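Local coordinates for endoglucanase A (Clostridium cellulolyticum, PDB 1EDG), which probably hydrolyses internal beta-1,4-glucosidic bonds of cellulose, as an endoglucanase whose catalytic domain belongs to glycoside hydrolase family 5, at residues S58-T63 with D341-S346; Y109-K114 with A157-H162; V148-A153 with V204-A209; A255-N260 with T286-N291. All coordinates share one frame; numbering follows the deposited sequence.

Interaction 1 of 4, residues S58-T63 with D341-S346; sequences SGIKTT and DNNNFS
Asn343 meets Ser58 and Ile60 through the amide oxygen OD1, where two loops of the family 5 barrel come together. The close part of this small contact is polar against polar: Ser58 O lies 3.2 Å from Asn343 OD1, and as modelled both are acceptors, so the pair is no hydrogen bond. Beside it Ile60 CG2 rests 3.9 Å from Asn343 OD1, the two side chains crossing at about a right angle. Asn343 reaches across because its CG stands trans to the backbone N (chi1 -167°), from a backbone with positive phi. Its other amide atom, ND2, turns to the edge of the Phe345 ring, in the ring plane, and makes a weak hydrogen bond to Phe355 O. The loose side is that of Gly59, exposed and without a side chain, and of the partly exposed Ile60. The 341-346 loop is braced by its own three Asx turns; in the first, Asn343 N donates to Asp341 OD1 (3.2 Å, 162°), and in the last, Asn344 OD1 accepts both Ser346 N (3.0 Å) and Ser346 OG (2.7 Å). Asp341 OD2 also accepts Trp33 NE1 and OD1 accepts Phe354 N, while Ser58 OG hydrogen-bonds Glu54 O. Two facing acceptors give no attraction of their own, so the loops are probably held together here by the apolar touch of Ile60 and by Arg357, which lies against both Ser58 and Asn343.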
# COMPACT_ATOMS: atom_id res chain seq x y z
N SER A 58 -14.27 9.23 4.48
CA SER A 58 -14.12 8.55 5.77
C SER A 58 -15.24 8.86 6.75
O SER A 58 -15.65 8.01 7.54
CB SER A 58 -12.78 8.93 6.40
OG SER A 58 -12.77 10.30 6.74
N GLY A 59 -15.67 10.12 6.76
CA GLY A 59 -16.74 10.55 7.64
C GLY A 59 -16.29 10.95 9.03
O GLY A 59 -17.13 11.24 9.89
N ILE A 60 -14.98 11.02 9.27
CA ILE A 60 -14.48 11.38 10.59
C ILE A 60 -13.01 11.82 10.52
O ILE A 60 -12.23 11.29 9.72
CB ILE A 60 -14.65 10.19 11.59
CG1 ILE A 60 -14.23 10.61 13.00
CG2 ILE A 60 -13.87 8.97 11.11
CD1 ILE A 60 -14.50 9.54 14.05
N LYS A 61 -12.66 12.83 11.31
CA LYS A 61 -11.30 13.35 11.35
C LYS A 61 -10.40 12.45 12.19
O LYS A 61 -10.77 12.03 13.30
CB LYS A 61 -11.29 14.78 11.90
CG LYS A 61 -9.92 15.44 11.87
CD LYS A 61 -10.00 16.89 12.32
CE LYS A 61 -8.61 17.50 12.46
NZ LYS A 61 -8.64 18.90 12.96
N THR A 62 -9.21 12.18 11.67
CA THR A 62 -8.23 11.32 12.33
C THR A 62 -7.70 11.92 13.63
O THR A 62 -7.39 13.11 13.68
CB THR A 62 -7.04 11.06 11.40
OG1 THR A 62 -7.53 10.75 10.08
CG2 THR A 62 -6.20 9.90 11.91
N THR A 63 -7.59 11.11 14.67
CA THR A 63 -7.07 11.57 15.96
C THR A 63 -5.93 10.68 16.44
O THR A 63 -5.75 9.56 15.95
CB THR A 63 -8.18 11.57 17.02
OG1 THR A 63 -8.67 10.23 17.21
CG2 THR A 63 -9.34 12.46 16.59
N ASP A 341 -8.02 -0.68 5.02
CA ASP A 341 -9.16 -0.42 5.89
C ASP A 341 -9.75 0.93 5.50
O ASP A 341 -9.10 1.97 5.66
CB ASP A 341 -8.69 -0.39 7.35
CG ASP A 341 -9.84 -0.46 8.35
OD1 ASP A 341 -10.97 -0.07 8.02
OD2 ASP A 341 -9.58 -0.91 9.49
N ASN A 342 -10.97 0.91 4.97
CA ASN A 342 -11.63 2.15 4.53
C ASN A 342 -12.71 2.70 5.46
O ASN A 342 -13.43 3.63 5.08
CB ASN A 342 -12.16 2.00 3.10
CG ASN A 342 -13.29 0.99 2.99
OD1 ASN A 342 -13.71 0.39 3.99
ND2 ASN A 342 -13.79 0.80 1.78
N ASN A 343 -12.85 2.12 6.65
CA ASN A 343 -13.83 2.57 7.65
C ASN A 343 -15.29 2.48 7.17
O ASN A 343 -16.19 3.09 7.75
CB ASN A 343 -13.49 4.01 8.09
CG ASN A 343 -14.25 4.44 9.34
OD1 ASN A 343 -14.76 5.57 9.41
ND2 ASN A 343 -14.29 3.58 10.35
N ASN A 344 -15.54 1.65 6.15
CA ASN A 344 -16.88 1.50 5.61
C ASN A 344 -17.67 0.34 6.21
O ASN A 344 -17.36 -0.83 5.97
CB ASN A 344 -16.82 1.36 4.08
CG ASN A 344 -18.20 1.21 3.45
OD1 ASN A 344 -19.22 1.56 4.06
ND2 ASN A 344 -18.25 0.69 2.24
N PHE A 345 -18.69 0.67 7.00
CA PHE A 345 -19.56 -0.32 7.63
C PHE A 345 -21.02 -0.01 7.27
O PHE A 345 -21.95 -0.42 7.98
CB PHE A 345 -19.42 -0.26 9.16
CG PHE A 345 -18.02 -0.46 9.66
CD1 PHE A 345 -17.54 -1.75 9.91
CD2 PHE A 345 -17.20 0.63 9.92
CE1 PHE A 345 -16.26 -1.94 10.41
CE2 PHE A 345 -15.91 0.45 10.42
CZ PHE A 345 -15.44 -0.84 10.67
N SER A 346 -21.23 0.70 6.16
CA SER A 346 -22.58 1.09 5.73
C SER A 346 -23.41 0.03 5.02
O SER A 346 -24.55 0.30 4.63
CB SER A 346 -22.49 2.33 4.85
OG SER A 346 -21.87 2.03 3.61

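Interaction 2 of 4, residues Y109-K114 with A157-H162; sequences YCIDNK and ANYDEH
A Schellman motif with Lys114 as its C-prime residue ends helix 97-111, and there the side chain of Ile111 and the carbonyl of Lys114 meet Tyr159 and His162 in the loop before strand 163-166. The apolar half belongs to Ile111. With CG1 lying trans to its carbonyl carbon (chi1 -65°), CG1 meets the edge of the Tyr159 ring near its plane, 4.0 Å from Tyr159 CD2, and CD1 reaches on to His162 CB at 4.1 Å. The polar half is bridged by one water, which donates to Lys114 O (3.0 Å) and lies 2.7 Å from His162 NE2, in the plane of the imidazole. At the opposite side of that ring His162 ND1 donates to Asp160 OD1 (3.1 Å, 142°). His162 N reaches the same Asp160 OD1 (3.1 Å, 164°) from the same face of the carboxylate, closing an Asx turn, so a single oxygen fixes both the loop and the rotation of the imidazole. Tyr159 OH hydrogen-bonds Asn108 OD1 and Gln104 NE2 of helix 97-111. Beneath the contact lies strand 116-120: Val117 touches Ile111 and shares backbone hydrogen bonding with His162, whose ring stacks on Tyr116.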
# COMPACT_ATOMS: atom_id res chain seq x y z
N TYR A 109 1.49 11.56 14.51
CA TYR A 109 0.75 10.69 15.43
C TYR A 109 1.44 9.32 15.42
O TYR A 109 1.64 8.71 16.47
CB TYR A 109 -0.69 10.45 14.97
CG TYR A 109 -1.63 11.63 15.03
CD1 TYR A 109 -1.33 12.78 15.75
CD2 TYR A 109 -2.85 11.58 14.34
CE1 TYR A 109 -2.22 13.87 15.78
CE2 TYR A 109 -3.74 12.65 14.37
CZ TYR A 109 -3.42 13.79 15.08
OH TYR A 109 -4.30 14.85 15.08
N CYS A 110 1.80 8.86 14.22
CA CYS A 110 2.46 7.56 14.02
C CYS A 110 3.92 7.56 14.46
O CYS A 110 4.36 6.65 15.17
CB CYS A 110 2.35 7.15 12.55
SG CYS A 110 0.68 7.18 11.88
N ILE A 111 4.68 8.57 14.04
CA ILE A 111 6.08 8.68 14.40
C ILE A 111 6.27 8.77 15.92
O ILE A 111 7.20 8.18 16.47
CB ILE A 111 6.74 9.90 13.72
CG1 ILE A 111 6.76 9.73 12.20
CG2 ILE A 111 8.15 10.12 14.25
CD1 ILE A 111 7.60 8.56 11.70
N ASP A 112 5.38 9.49 16.60
CA ASP A 112 5.48 9.63 18.05
C ASP A 112 5.19 8.31 18.77
O ASP A 112 5.56 8.14 19.93
CB ASP A 112 4.57 10.75 18.56
CG ASP A 112 5.07 12.14 18.17
OD1 ASP A 112 6.24 12.28 17.74
OD2 ASP A 112 4.28 13.11 18.28
N ASN A 113 4.53 7.39 18.07
CA ASN A 113 4.23 6.07 18.61
C ASN A 113 5.33 5.08 18.22
O ASN A 113 5.14 3.87 18.31
CB ASN A 113 2.87 5.58 18.10
CG ASN A 113 1.72 6.00 18.99
OD1 ASN A 113 1.84 6.05 20.21
ND2 ASN A 113 0.58 6.30 18.38
N LYS A 114 6.47 5.60 17.77
CA LYS A 114 7.62 4.78 17.35
C LYS A 114 7.27 3.81 16.22
O LYS A 114 7.87 2.73 16.10
CB LYS A 114 8.19 4.00 18.55
CG LYS A 114 8.83 4.88 19.61
CD LYS A 114 8.55 4.33 21.01
CE LYS A 114 7.05 4.42 21.34
NZ LYS A 114 6.64 3.71 22.58
N ALA A 157 12.38 16.29 5.48
CA ALA A 157 13.83 16.09 5.44
C ALA A 157 14.48 15.58 6.73
O ALA A 157 15.46 14.84 6.68
CB ALA A 157 14.51 17.39 5.01
N ASN A 158 13.93 15.97 7.88
CA ASN A 158 14.49 15.57 9.17
C ASN A 158 14.01 14.24 9.74
O ASN A 158 14.49 13.82 10.80
CB ASN A 158 14.26 16.68 10.21
CG ASN A 158 14.96 17.97 9.84
OD1 ASN A 158 16.11 17.97 9.40
ND2 ASN A 158 14.27 19.09 10.02
N TYR A 159 13.08 13.57 9.08
CA TYR A 159 12.58 12.29 9.58
C TYR A 159 13.56 11.19 9.19
O TYR A 159 14.10 11.19 8.08
CB TYR A 159 11.19 12.00 9.03
CG TYR A 159 10.11 12.93 9.57
CD1 TYR A 159 10.11 14.29 9.26
CD2 TYR A 159 9.09 12.44 10.39
CE1 TYR A 159 9.13 15.14 9.75
CE2 TYR A 159 8.10 13.28 10.89
CZ TYR A 159 8.12 14.63 10.56
OH TYR A 159 7.15 15.47 11.03
N ASP A 160 13.82 10.26 10.11
CA ASP A 160 14.75 9.17 9.85
C ASP A 160 14.12 8.00 9.09
O ASP A 160 13.01 8.14 8.56
CB ASP A 160 15.46 8.70 11.14
CG ASP A 160 14.52 8.00 12.13
OD1 ASP A 160 13.31 7.80 11.86
OD2 ASP A 160 15.02 7.64 13.21
N GLU A 161 14.79 6.85 9.09
CA GLU A 161 14.32 5.65 8.39
C GLU A 161 12.92 5.16 8.72
O GLU A 161 12.39 4.30 8.03
CB GLU A 161 15.33 4.50 8.52
CG GLU A 161 15.40 3.82 9.89
CD GLU A 161 16.07 4.67 10.97
OE1 GLU A 161 17.01 5.44 10.66
OE2 GLU A 161 15.64 4.57 12.15
N HIS A 162 12.31 5.70 9.77
CA HIS A 162 10.95 5.31 10.12
C HIS A 162 9.94 5.80 9.07
O HIS A 162 8.83 5.28 8.98
CB HIS A 162 10.57 5.81 11.51
CG HIS A 162 11.12 4.96 12.60
ND1 HIS A 162 12.43 5.05 13.02
CD2 HIS A 162 10.56 3.95 13.32
CE1 HIS A 162 12.66 4.12 13.95
NE2 HIS A 162 11.54 3.45 14.14
O HOH W 1 10.70 1.69 16.05

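Interaction 3 of 4, residues V148-A153 with V204-A209; sequences VWAQIA and VNTVRA
Thr206 of helix 187-209 sets its methyl against the backbone of helix 138-155 between Trp149 and Ala150, where two barrel helices pack side by side. The tightest contacts are of methyl on backbone: Thr206 CG2 lies 3.6 Å from Ala150 N and 4.1 Å from Trp149 C. The threonine is turned for this: with OG1 beside the backbone N (chi1 -60°), CG2 stands anti to that nitrogen. OG1 hydrogen-bonds Asp202 O one turn earlier; the hydroxyl is thus held within its own helix, and the methyl faces the neighbour. Consistent with the small side chain of Ala150, the CA atoms of Ala150 and Thr206 come within 6.0 Å. Among apolar side-chain contacts, Ala150 CB lies 3.8 Å from Thr206 CG2; looser is Val207 CG2, which approaches the indole of Trp149 obliquely, 4.3 Å from Trp149 CE3. Ile152 CD1 covers one indole face, 3.8 Å above the plane and offset toward its rim, and the ring also meets Phe203. Its polar end is fixed elsewhere, Trp149 NE1 binding Gly167 O just after strand 163-166. The two segments run in roughly the same direction, their axes 8.7 Å apart at closest approach with a crossing angle of -31°, as befits successive helices of a TIM barrel. Trp149 turns inward to touch Thr121 just past strand 116-120, while Val207 lies on Leu219 of strand 219-222; Ala153 O is bound by Asn214 in the link leading to that strand.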
# COMPACT_ATOMS: atom_id res chain seq x y z
N VAL A 148 6.15 17.60 -6.98
CA VAL A 148 5.49 17.11 -5.77
C VAL A 148 6.48 16.42 -4.83
O VAL A 148 6.52 16.72 -3.63
CB VAL A 148 4.30 16.18 -6.13
CG1 VAL A 148 3.81 15.43 -4.92
CG2 VAL A 148 3.16 17.02 -6.72
N TRP A 149 7.32 15.55 -5.38
CA TRP A 149 8.27 14.86 -4.53
C TRP A 149 9.38 15.73 -3.98
O TRP A 149 9.86 15.50 -2.87
CB TRP A 149 8.79 13.58 -5.19
CG TRP A 149 7.81 12.47 -5.00
CD1 TRP A 149 7.03 11.89 -5.95
CD2 TRP A 149 7.45 11.86 -3.75
NE1 TRP A 149 6.18 10.97 -5.37
CE2 TRP A 149 6.42 10.94 -4.02
CE3 TRP A 149 7.88 12.03 -2.43
CZ2 TRP A 149 5.81 10.17 -3.01
CZ3 TRP A 149 7.28 11.27 -1.43
CH2 TRP A 149 6.26 10.36 -1.73
N ALA A 150 9.75 16.78 -4.71
CA ALA A 150 10.78 17.69 -4.21
C ALA A 150 10.23 18.40 -2.97
O ALA A 150 10.95 18.62 -1.99
CB ALA A 150 11.17 18.72 -5.29
N GLN A 151 8.95 18.75 -3.02
CA GLN A 151 8.29 19.42 -1.91
C GLN A 151 8.10 18.51 -0.70
O GLN A 151 8.35 18.92 0.44
CB GLN A 151 6.94 19.98 -2.36
CG GLN A 151 7.04 21.08 -3.40
CD GLN A 151 5.69 21.49 -3.91
OE1 GLN A 151 4.96 22.23 -3.24
NE2 GLN A 151 5.32 21.00 -5.08
N ILE A 152 7.63 17.29 -0.94
CA ILE A 152 7.42 16.34 0.15
C ILE A 152 8.77 16.03 0.81
O ILE A 152 8.89 16.05 2.04
CB ILE A 152 6.75 15.04 -0.34
CG1 ILE A 152 5.35 15.35 -0.86
CG2 ILE A 152 6.64 14.03 0.82
CD1 ILE A 152 4.71 14.20 -1.60
N ALA A 153 9.79 15.79 -0.01
CA ALA A 153 11.12 15.51 0.51
C ALA A 153 11.66 16.66 1.37
O ALA A 153 12.26 16.43 2.42
CB ALA A 153 12.08 15.22 -0.64
N VAL A 204 12.93 8.64 -7.66
CA VAL A 204 14.15 8.33 -6.90
C VAL A 204 15.19 9.45 -7.01
O VAL A 204 15.71 9.93 -6.01
CB VAL A 204 14.76 6.98 -7.37
CG1 VAL A 204 16.09 6.72 -6.66
CG2 VAL A 204 13.79 5.84 -7.10
N ASN A 205 15.47 9.89 -8.24
CA ASN A 205 16.45 10.95 -8.46
C ASN A 205 16.12 12.23 -7.71
O ASN A 205 17.00 12.84 -7.09
CB ASN A 205 16.59 11.25 -9.96
CG ASN A 205 17.31 10.14 -10.70
OD1 ASN A 205 17.93 9.27 -10.09
ND2 ASN A 205 17.21 10.14 -12.02
N THR A 206 14.85 12.63 -7.76
CA THR A 206 14.40 13.85 -7.08
C THR A 206 14.58 13.77 -5.57
O THR A 206 15.12 14.70 -4.95
CB THR A 206 12.91 14.13 -7.41
OG1 THR A 206 12.77 14.31 -8.83
CG2 THR A 206 12.42 15.38 -6.69
N VAL A 207 14.15 12.67 -4.96
CA VAL A 207 14.29 12.50 -3.52
C VAL A 207 15.76 12.47 -3.09
O VAL A 207 16.16 13.17 -2.16
CB VAL A 207 13.55 11.22 -3.04
CG1 VAL A 207 13.80 10.97 -1.56
CG2 VAL A 207 12.05 11.36 -3.30
N ARG A 208 16.56 11.67 -3.78
CA ARG A 208 17.98 11.53 -3.48
C ARG A 208 18.74 12.85 -3.58
O ARG A 208 19.64 13.12 -2.79
CB ARG A 208 18.62 10.51 -4.42
CG ARG A 208 19.06 9.23 -3.77
CD ARG A 208 17.93 8.25 -3.57
NE ARG A 208 17.57 8.15 -2.17
CZ ARG A 208 17.25 7.02 -1.53
NH1 ARG A 208 17.25 5.85 -2.14
NH2 ARG A 208 16.86 7.10 -0.27
N ALA A 209 18.38 13.67 -4.56
CA ALA A 209 19.04 14.96 -4.78
C ALA A 209 18.94 15.92 -3.60
O ALA A 209 19.77 16.83 -3.47
CB ALA A 209 18.50 15.62 -6.05

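Interaction 4 of 4, residues A255-N260 with T286-N291; sequences AYCPWN and TWFMDN
Phe288 receives Ala255 on one face of its ring, a CH-pi contact between helix 279-297 of the TIM barrel and the chain just leaving strand 249-254. Ala255 CB stands 3.8 Å from the centroid of the Phe288 ring, 29° off the normal, displaced toward the CE2-CZ edge, 3.5 Å from each of Phe288 CE2 and CZ. Cys257 adds a second, more oblique approach from the same side: its CB is 4.0 Å from Phe288 CE1, and its SG makes a sulfur-aromatic contact 4.7 Å from the ring centroid. Phe288 swings toward the loop with CG lodged between its backbone N and carbonyl carbon (chi1 76°). The opposite face is backed by Met289 CG, 3.8 Å above the plane and offset toward the rim, so the ring is layered between loop and helix. Behind it, Phe288 CB sits over the centre of the Trp287 indole. Farther out, Pro228 and Tyr326 touch Phe288, and Tyr326 OH also bonds Ala255 O, tying the loop to helix 316-332. A cis peptide precedes Pro258, which occupies the N-cap position of helix 259-262. Between Ala255 and Cys257 the chain bends through an inverse gamma turn centred on Tyr256, closed by a weak hydrogen bond from Cys257 N to Ala255 O at 3.1 Å.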
# COMPACT_ATOMS: atom_id res chain seq x y z
N ALA A 255 -2.38 -7.03 -3.77
CA ALA A 255 -2.93 -8.29 -4.22
C ALA A 255 -4.15 -8.78 -3.47
O ALA A 255 -4.04 -9.48 -2.46
CB ALA A 255 -1.85 -9.36 -4.21
N TYR A 256 -5.33 -8.44 -3.98
CA TYR A 256 -6.58 -8.88 -3.40
C TYR A 256 -6.92 -10.14 -4.21
O TYR A 256 -7.78 -10.11 -5.08
CB TYR A 256 -7.66 -7.81 -3.61
CG TYR A 256 -7.38 -6.49 -2.94
CD1 TYR A 256 -7.84 -6.23 -1.65
CD2 TYR A 256 -6.71 -5.46 -3.61
CE1 TYR A 256 -7.66 -4.98 -1.05
CE2 TYR A 256 -6.52 -4.21 -3.02
CZ TYR A 256 -7.00 -3.97 -1.74
OH TYR A 256 -6.87 -2.73 -1.17
N CYS A 257 -6.20 -11.22 -3.93
CA CYS A 257 -6.36 -12.49 -4.67
C CYS A 257 -6.87 -13.66 -3.82
O CYS A 257 -6.37 -13.88 -2.72
CB CYS A 257 -5.02 -12.88 -5.29
SG CYS A 257 -4.22 -11.56 -6.23
N PRO A 258 -7.87 -14.41 -4.32
CA PRO A 258 -8.54 -14.22 -5.61
C PRO A 258 -9.59 -13.11 -5.50
O PRO A 258 -10.31 -13.03 -4.50
CB PRO A 258 -9.17 -15.59 -5.86
CG PRO A 258 -9.55 -16.04 -4.49
CD PRO A 258 -8.33 -15.65 -3.66
N TRP A 259 -9.70 -12.29 -6.54
CA TRP A 259 -10.63 -11.17 -6.56
C TRP A 259 -12.12 -11.48 -6.35
O TRP A 259 -12.81 -10.72 -5.67
CB TRP A 259 -10.46 -10.34 -7.85
CG TRP A 259 -11.34 -9.12 -7.90
CD1 TRP A 259 -12.43 -8.93 -8.71
CD2 TRP A 259 -11.22 -7.94 -7.10
NE1 TRP A 259 -12.99 -7.70 -8.46
CE2 TRP A 259 -12.28 -7.08 -7.47
CE3 TRP A 259 -10.34 -7.53 -6.09
CZ2 TRP A 259 -12.46 -5.82 -6.88
CZ3 TRP A 259 -10.53 -6.28 -5.50
CH2 TRP A 259 -11.58 -5.44 -5.90
N ASN A 260 -12.61 -12.56 -6.95
CA ASN A 260 -14.03 -12.91 -6.82
C ASN A 260 -14.45 -13.13 -5.37
O ASN A 260 -15.63 -13.01 -5.04
CB ASN A 260 -14.39 -14.12 -7.68
CG ASN A 260 -13.82 -15.42 -7.14
OD1 ASN A 260 -12.76 -15.43 -6.51
ND2 ASN A 260 -14.52 -16.52 -7.38
N THR A 286 -1.13 -18.47 -2.97
CA THR A 286 0.31 -18.67 -3.09
C THR A 286 0.99 -18.47 -4.45
O THR A 286 2.18 -18.17 -4.49
CB THR A 286 0.71 -20.06 -2.53
OG1 THR A 286 0.05 -21.09 -3.27
CG2 THR A 286 0.35 -20.17 -1.05
N TRP A 287 0.25 -18.59 -5.55
CA TRP A 287 0.87 -18.45 -6.87
C TRP A 287 1.70 -17.18 -7.03
O TRP A 287 2.88 -17.25 -7.38
CB TRP A 287 -0.17 -18.57 -8.01
CG TRP A 287 -0.96 -17.31 -8.26
CD1 TRP A 287 -2.14 -16.95 -7.65
CD2 TRP A 287 -0.61 -16.23 -9.13
NE1 TRP A 287 -2.53 -15.71 -8.09
CE2 TRP A 287 -1.61 -15.24 -8.99
CE3 TRP A 287 0.46 -15.99 -10.01
CZ2 TRP A 287 -1.58 -14.03 -9.70
CZ3 TRP A 287 0.49 -14.78 -10.71
CH2 TRP A 287 -0.52 -13.82 -10.55
N PHE A 288 1.12 -16.03 -6.71
CA PHE A 288 1.85 -14.78 -6.87
C PHE A 288 2.95 -14.62 -5.83
O PHE A 288 3.98 -13.99 -6.09
CB PHE A 288 0.90 -13.57 -6.90
CG PHE A 288 0.36 -13.17 -5.55
CD1 PHE A 288 -0.80 -13.75 -5.05
CD2 PHE A 288 1.01 -12.21 -4.78
CE1 PHE A 288 -1.30 -13.38 -3.81
CE2 PHE A 288 0.52 -11.84 -3.54
CZ PHE A 288 -0.64 -12.43 -3.05
N MET A 289 2.75 -15.21 -4.65
CA MET A 289 3.75 -15.14 -3.59
C MET A 289 5.00 -15.91 -3.99
O MET A 289 6.12 -15.49 -3.69
CB MET A 289 3.20 -15.66 -2.27
CG MET A 289 2.07 -14.82 -1.74
SD MET A 289 1.66 -15.20 -0.05
CE MET A 289 0.24 -14.07 0.23
N ASP A 290 4.82 -17.04 -4.68
CA ASP A 290 5.95 -17.84 -5.13
C ASP A 290 6.72 -17.07 -6.20
O ASP A 290 7.95 -17.09 -6.21
CB ASP A 290 5.49 -19.20 -5.67
CG ASP A 290 5.15 -20.18 -4.56
OD1 ASP A 290 5.70 -20.06 -3.45
OD2 ASP A 290 4.32 -21.08 -4.81
N ASN A 291 6.00 -16.38 -7.07
CA ASN A 291 6.64 -15.57 -8.11
C ASN A 291 7.50 -14.49 -7.45
O ASN A 291 8.64 -14.26 -7.84
CB ASN A 291 5.60 -14.89 -9.00
CG ASN A 291 4.91 -15.86 -9.93
OD1 ASN A 291 5.33 -17.02 -10.05
ND2 ASN A 291 3.86 -15.41 -10.60

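Overall arrangement
From the N terminus, 58-63 opens interaction 1, whose partner 341-346 follows the last barrel strand; the loop so closed spans most of the barrel and encloses the other three contacts. Within it, interactions 2 and 3 cross: 109-114 comes first, 148-153 and 157-162 follow on either side of the end of helix 138-155, and 204-209 comes last. Interaction 2 ties the end of helix 97-111 to the loop after helix 138-155, and interaction 3 ties that helix to 187-209. Interaction 4 then closes a short loop between strand 249-254 and helix 279-297, across the chain's centre from interactions 2 and 3. Interactions 1 and 2 touch, Thr63 C lying 3.6 Å from Tyr109 CE2.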